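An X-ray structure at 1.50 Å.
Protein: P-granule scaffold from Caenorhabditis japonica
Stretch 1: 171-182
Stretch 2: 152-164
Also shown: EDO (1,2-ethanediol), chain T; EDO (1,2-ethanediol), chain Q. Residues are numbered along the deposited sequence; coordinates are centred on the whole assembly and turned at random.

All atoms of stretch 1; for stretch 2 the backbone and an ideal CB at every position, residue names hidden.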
# COMPACT_ATOMS: atom_id res chain seq x y z
N ASP C 171 -1.43 -9.43 11.88
CA ASP C 171 0.03 -9.53 11.86
C ASP C 171 0.65 -8.21 12.26
O ASP C 171 1.65 -8.19 13.02
CB ASP C 171 0.51 -9.95 10.48
CG ASP C 171 0.18 -11.38 10.12
OD1 ASP C 171 -0.32 -12.12 11.01
OD2 ASP C 171 0.43 -11.76 8.94
N ALA C 172 0.12 -7.09 11.75
CA ALA C 172 0.64 -5.79 12.13
C ALA C 172 0.52 -5.58 13.63
O ALA C 172 1.45 -5.07 14.27
CB ALA C 172 -0.08 -4.67 11.36
N TYR C 173 -0.60 -6.02 14.21
CA TYR C 173 -0.82 -5.90 15.65
C TYR C 173 0.16 -6.75 16.44
O TYR C 173 0.73 -6.28 17.43
CB TYR C 173 -2.27 -6.28 15.98
CG TYR C 173 -2.60 -6.02 17.43
CD1 TYR C 173 -2.72 -4.70 17.88
CD2 TYR C 173 -2.74 -7.04 18.34
CE1 TYR C 173 -2.99 -4.42 19.19
CE2 TYR C 173 -3.05 -6.75 19.70
CZ TYR C 173 -3.16 -5.44 20.09
OH TYR C 173 -3.42 -5.07 21.40
N VAL C 174 0.35 -8.01 16.04
CA VAL C 174 1.31 -8.88 16.72
C VAL C 174 2.70 -8.28 16.67
O VAL C 174 3.39 -8.20 17.70
CB VAL C 174 1.30 -10.29 16.12
CG1 VAL C 174 2.37 -11.17 16.77
CG2 VAL C 174 -0.08 -10.99 16.28
N PHE C 175 3.16 -7.86 15.49
CA PHE C 175 4.50 -7.24 15.40
C PHE C 175 4.59 -6.01 16.30
O PHE C 175 5.61 -5.79 16.95
CB PHE C 175 4.85 -6.85 13.96
CG PHE C 175 5.27 -8.02 13.07
CD1 PHE C 175 6.39 -8.79 13.38
CD2 PHE C 175 4.56 -8.32 11.89
CE1 PHE C 175 6.80 -9.85 12.56
CE2 PHE C 175 4.99 -9.37 11.06
CZ PHE C 175 6.09 -10.15 11.41
N THR C 176 3.55 -5.18 16.31
CA THR C 176 3.57 -3.99 17.16
C THR C 176 3.75 -4.38 18.62
O THR C 176 4.56 -3.77 19.34
CB THR C 176 2.29 -3.19 16.95
OG1 THR C 176 2.30 -2.62 15.63
CG2 THR C 176 2.15 -2.08 17.97
N LYS C 177 3.02 -5.40 19.08
CA LYS C 177 3.12 -5.84 20.47
C LYS C 177 4.51 -6.39 20.78
O LYS C 177 5.12 -6.01 21.79
CB LYS C 177 2.05 -6.91 20.76
CG LYS C 177 0.60 -6.42 20.81
CD LYS C 177 0.28 -5.66 22.10
CE LYS C 177 0.35 -6.58 23.31
NZ LYS C 177 -0.13 -5.91 24.55
N ILE C 178 5.03 -7.29 19.92
CA ILE C 178 6.27 -7.99 20.23
C ILE C 178 7.49 -7.09 20.09
O ILE C 178 8.46 -7.22 20.85
CB ILE C 178 6.40 -9.25 19.35
CG1 ILE C 178 5.27 -10.22 19.70
CG2 ILE C 178 7.79 -9.89 19.48
CD1 ILE C 178 5.37 -10.81 21.10
N LEU C 179 7.48 -6.18 19.12
CA LEU C 179 8.61 -5.30 18.88
C LEU C 179 8.51 -3.99 19.63
O LEU C 179 9.40 -3.15 19.46
CB LEU C 179 8.74 -5.02 17.39
CG LEU C 179 9.01 -6.29 16.56
CD1 LEU C 179 9.02 -5.91 15.10
CD2 LEU C 179 10.29 -6.99 16.98
N GLY C 180 7.44 -3.77 20.38
CA GLY C 180 7.33 -2.55 21.17
C GLY C 180 7.20 -1.31 20.31
O GLY C 180 7.82 -0.28 20.62
N LEU C 181 6.42 -1.37 19.24
CA LEU C 181 6.33 -0.24 18.33
C LEU C 181 5.29 0.79 18.73
O LEU C 181 5.20 1.84 18.07
CB LEU C 181 6.03 -0.73 16.90
CG LEU C 181 7.02 -1.80 16.41
CD1 LEU C 181 6.63 -2.28 15.03
CD2 LEU C 181 8.44 -1.28 16.41
N GLU C 182 4.47 0.53 19.75
CA GLU C 182 3.49 1.51 20.20
C GLU C 182 4.17 2.53 21.12
O GLU C 182 4.74 2.17 22.15
CB GLU C 182 2.31 0.82 20.91
CG GLU C 182 1.20 1.81 21.25
CD GLU C 182 0.01 1.17 21.95
OE1 GLU C 182 -0.00 -0.06 22.13
OE2 GLU C 182 -0.92 1.92 22.30
N UNK C 152 14.87 2.37 12.01
CA UNK C 152 14.37 2.79 13.31
C UNK C 152 12.94 2.28 13.47
O UNK C 152 12.27 1.96 12.48
CB UNK C 152 14.43 4.31 13.46
N UNK C 153 12.46 2.25 14.72
CA UNK C 153 11.13 1.68 14.99
C UNK C 153 10.02 2.40 14.22
O UNK C 153 9.06 1.76 13.78
CB UNK C 153 10.83 1.74 16.49
N UNK C 154 10.06 3.73 14.11
CA UNK C 154 8.93 4.42 13.50
C UNK C 154 8.80 4.05 12.03
O UNK C 154 7.68 3.80 11.54
CB UNK C 154 9.08 5.93 13.65
N UNK C 155 9.93 3.95 11.33
CA UNK C 155 9.92 3.51 9.94
C UNK C 155 9.44 2.07 9.84
O UNK C 155 8.63 1.73 8.97
CB UNK C 155 11.31 3.65 9.32
N UNK C 156 9.93 1.22 10.74
CA UNK C 156 9.52 -0.17 10.72
C UNK C 156 8.01 -0.29 10.93
O UNK C 156 7.34 -1.05 10.23
CB UNK C 156 10.27 -0.96 11.79
N UNK C 157 7.47 0.47 11.89
CA UNK C 157 6.02 0.50 12.10
C UNK C 157 5.28 0.99 10.85
O UNK C 157 4.27 0.40 10.44
CB UNK C 157 5.68 1.40 13.29
N UNK C 158 5.80 2.03 10.20
CA UNK C 158 5.17 2.55 8.99
C UNK C 158 5.11 1.49 7.90
O UNK C 158 4.07 1.33 7.23
CB UNK C 158 5.92 3.78 8.48
N UNK C 159 6.19 0.75 7.71
CA UNK C 159 6.22 -0.26 6.65
C UNK C 159 5.36 -1.48 7.02
O UNK C 159 4.61 -1.99 6.19
CB UNK C 159 7.66 -0.70 6.38
N UNK C 160 5.43 -1.94 8.27
CA UNK C 160 4.57 -3.05 8.70
C UNK C 160 3.09 -2.68 8.62
O UNK C 160 2.23 -3.56 8.43
CB UNK C 160 4.92 -3.47 10.13
N UNK C 161 2.76 -1.41 8.80
CA UNK C 161 1.37 -0.97 8.70
C UNK C 161 0.78 -1.29 7.33
O UNK C 161 -0.44 -1.44 7.22
CB UNK C 161 1.27 0.53 8.97
N UNK C 162 1.63 -1.42 6.30
CA UNK C 162 1.13 -1.76 4.97
C UNK C 162 0.47 -3.13 4.97
O UNK C 162 -0.33 -3.42 4.06
CB UNK C 162 2.27 -1.72 3.95
N UNK C 163 0.74 -3.98 5.98
CA UNK C 163 0.03 -5.26 6.07
C UNK C 163 -1.48 -5.07 6.15
O UNK C 163 -2.24 -5.93 5.70
CB UNK C 163 0.52 -6.05 7.29
N UNK C 164 -1.94 -3.95 6.74
CA UNK C 164 -3.36 -3.68 6.85
C UNK C 164 -4.01 -3.53 5.48
O UNK C 164 -5.20 -3.79 5.36
CB UNK C 164 -3.59 -2.42 7.68
C1 EDO T . 8.55 -5.29 23.81
O1 EDO T . 9.93 -5.32 24.17
C2 EDO T . 7.83 -6.60 24.16
O2 EDO T . 8.58 -7.78 23.81
C1 EDO Q . 11.95 -8.49 20.23
O1 EDO Q . 11.67 -7.30 20.97
C2 EDO Q . 12.20 -9.67 21.17
O2 EDO Q . 10.96 -10.18 21.68

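The two helices run nearly antiparallel, at 164°, with axes 10.4 Å apart at closest approach, so side chains must fill the gap between them.

Position 152, just before the helix, has nothing of stretch 1 near its CB; an N-cap residue or almost anything polar would suit. It is Glu 152, at the N-cap.

At 153 the CB points toward stretch 1, 3.9 Å from Leu 181 CD2, while the carbonyls of Leu 179 and Gly 180, at the turn that ends the helix, lie beyond. A small apolar group or a polar one able to donate would serve. Asn 153 does both: its CG packs 3.6 Å from Leu 181 CD2, and its ND2 donates to two waters. Water 1 donates a hydrogen bond to Gly 180 O (3.0 Å); water 3, its oxygen 2.9 Å from Leu 179 O, can donate there too, though it has more acceptors in reach than protons. The amide thus reads the exposed carbonyls of the Schellman turn through solvent rather than directly.

Position 154 points away and 155 is out of reach; both admit polar or aromatic residues. They are Tyr 154 and Glu 155.

The CB at 156 points toward stretch 1 but lies 5.0 Å from Leu 181 CD2, which favours a long chain with an aliphatic stem. Lys 156 extends in all-t rotamers, bringing NZ to 3.8 Å from Leu 179 CD1; the amine bonds elsewhere in the structure.

Position 157 has its CB 4.2 Å from Leu 181 CD1, with Thr 176 farther along. Leucine, methionine or an aromatic could span this. Phe 157 does, placing CD1 4.1 Å from Leu 181 CB and its ring edge, at CE1, 3.5 Å from Thr 176 OG1, which donates its hydrogen bond to Ala 172 O.

Positions 158 and 159 are out of reach and suit polar residues: Thr 158, bonded back to Tyr 154 O, and Glu 159.

At 160 the CB stands 5.1 Å from Phe 175 CB and 5.3 Å from both Ala 172 CA and Leu 181 CD1, a gap for a branched aliphatic. Leu 160 fills it: CD2 lies 3.7 Å from Phe 175 CD2, and CD1 3.8 Å from Leu 181 CD1.

Positions 161 and 162 point away, leaving polar choices open; Ser 161 bonds to Phe 157 O, and Glu 162 bonds elsewhere in the structure.

The CB of 163 is 4.3 Å from Ala 172 CB. A medium aliphatic fits. Leu 163 sets CD1 4.1 Å from Asp 171 CB and 4.2 Å from Phe 175 CD2, at the ring's edge.

Position 164 points sideways, where a small apolar group could still graze Ala 172. Cys 164 does, SG 4.0 Å from Ala 172 CB.

Stretch 2 152-164: ENYEKFTELSELC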
# COMPACT_ATOMS: atom_id res chain seq x y z
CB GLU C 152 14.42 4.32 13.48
CG GLU C 152 15.82 4.92 13.37
CD GLU C 152 16.82 4.28 14.32
OE1 GLU C 152 16.41 3.80 15.41
OE2 GLU C 152 18.02 4.24 13.98
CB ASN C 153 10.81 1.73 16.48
CG ASN C 153 11.44 0.60 17.25
OD1 ASN C 153 12.12 -0.26 16.69
ND2 ASN C 153 11.19 0.59 18.55
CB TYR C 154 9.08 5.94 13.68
CG TYR C 154 7.91 6.73 13.19
CD1 TYR C 154 7.92 7.28 11.91
CD2 TYR C 154 6.79 6.92 13.98
CE1 TYR C 154 6.83 8.00 11.44
CE2 TYR C 154 5.70 7.65 13.51
CZ TYR C 154 5.73 8.18 12.25
OH TYR C 154 4.68 8.92 11.78
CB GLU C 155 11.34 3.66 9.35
CG GLU C 155 11.41 3.24 7.90
CD GLU C 155 12.81 3.24 7.29
OE1 GLU C 155 13.82 3.37 8.01
OE2 GLU C 155 12.87 3.05 6.06
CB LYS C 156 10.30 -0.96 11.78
CG LYS C 156 10.31 -2.43 11.56
CD LYS C 156 11.22 -3.18 12.57
CE LYS C 156 11.35 -4.68 12.17
NZ LYS C 156 12.20 -5.57 13.08
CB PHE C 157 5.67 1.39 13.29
CG PHE C 157 4.20 1.54 13.49
CD1 PHE C 157 3.46 0.47 13.98
CD2 PHE C 157 3.54 2.70 13.15
CE1 PHE C 157 2.11 0.58 14.14
CE2 PHE C 157 2.18 2.81 13.33
CZ PHE C 157 1.47 1.74 13.82
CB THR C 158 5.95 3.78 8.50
OG1 THR C 158 5.90 4.80 9.52
CG2 THR C 158 5.38 4.34 7.23
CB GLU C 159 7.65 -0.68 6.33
CG GLU C 159 8.51 0.47 5.78
CD GLU C 159 8.01 1.06 4.44
OE1 GLU C 159 7.12 0.51 3.78
OE2 GLU C 159 8.55 2.13 4.05
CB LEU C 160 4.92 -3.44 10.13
CG LEU C 160 6.21 -4.23 10.31
CD1 LEU C 160 6.67 -4.25 11.76
CD2 LEU C 160 6.02 -5.65 9.77
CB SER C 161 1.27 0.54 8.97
OG SER C 161 1.45 0.85 10.35
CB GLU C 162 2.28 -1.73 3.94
CG GLU C 162 2.83 -0.33 3.67
CD GLU C 162 1.83 0.58 3.00
OE1 GLU C 162 1.12 0.12 2.06
OE2 GLU C 162 1.70 1.73 3.46
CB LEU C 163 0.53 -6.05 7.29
CG LEU C 163 1.94 -6.56 7.13
CD1 LEU C 163 2.49 -7.02 8.50
CD2 LEU C 163 2.05 -7.70 6.09
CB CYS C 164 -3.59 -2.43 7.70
SG CYS C 164 -2.92 -2.60 9.39
O HOH W 1 8.77 2.36 19.63
O HOH W 2 11.90 -3.29 18.37
O HOH W 3 11.09 -1.24 20.94
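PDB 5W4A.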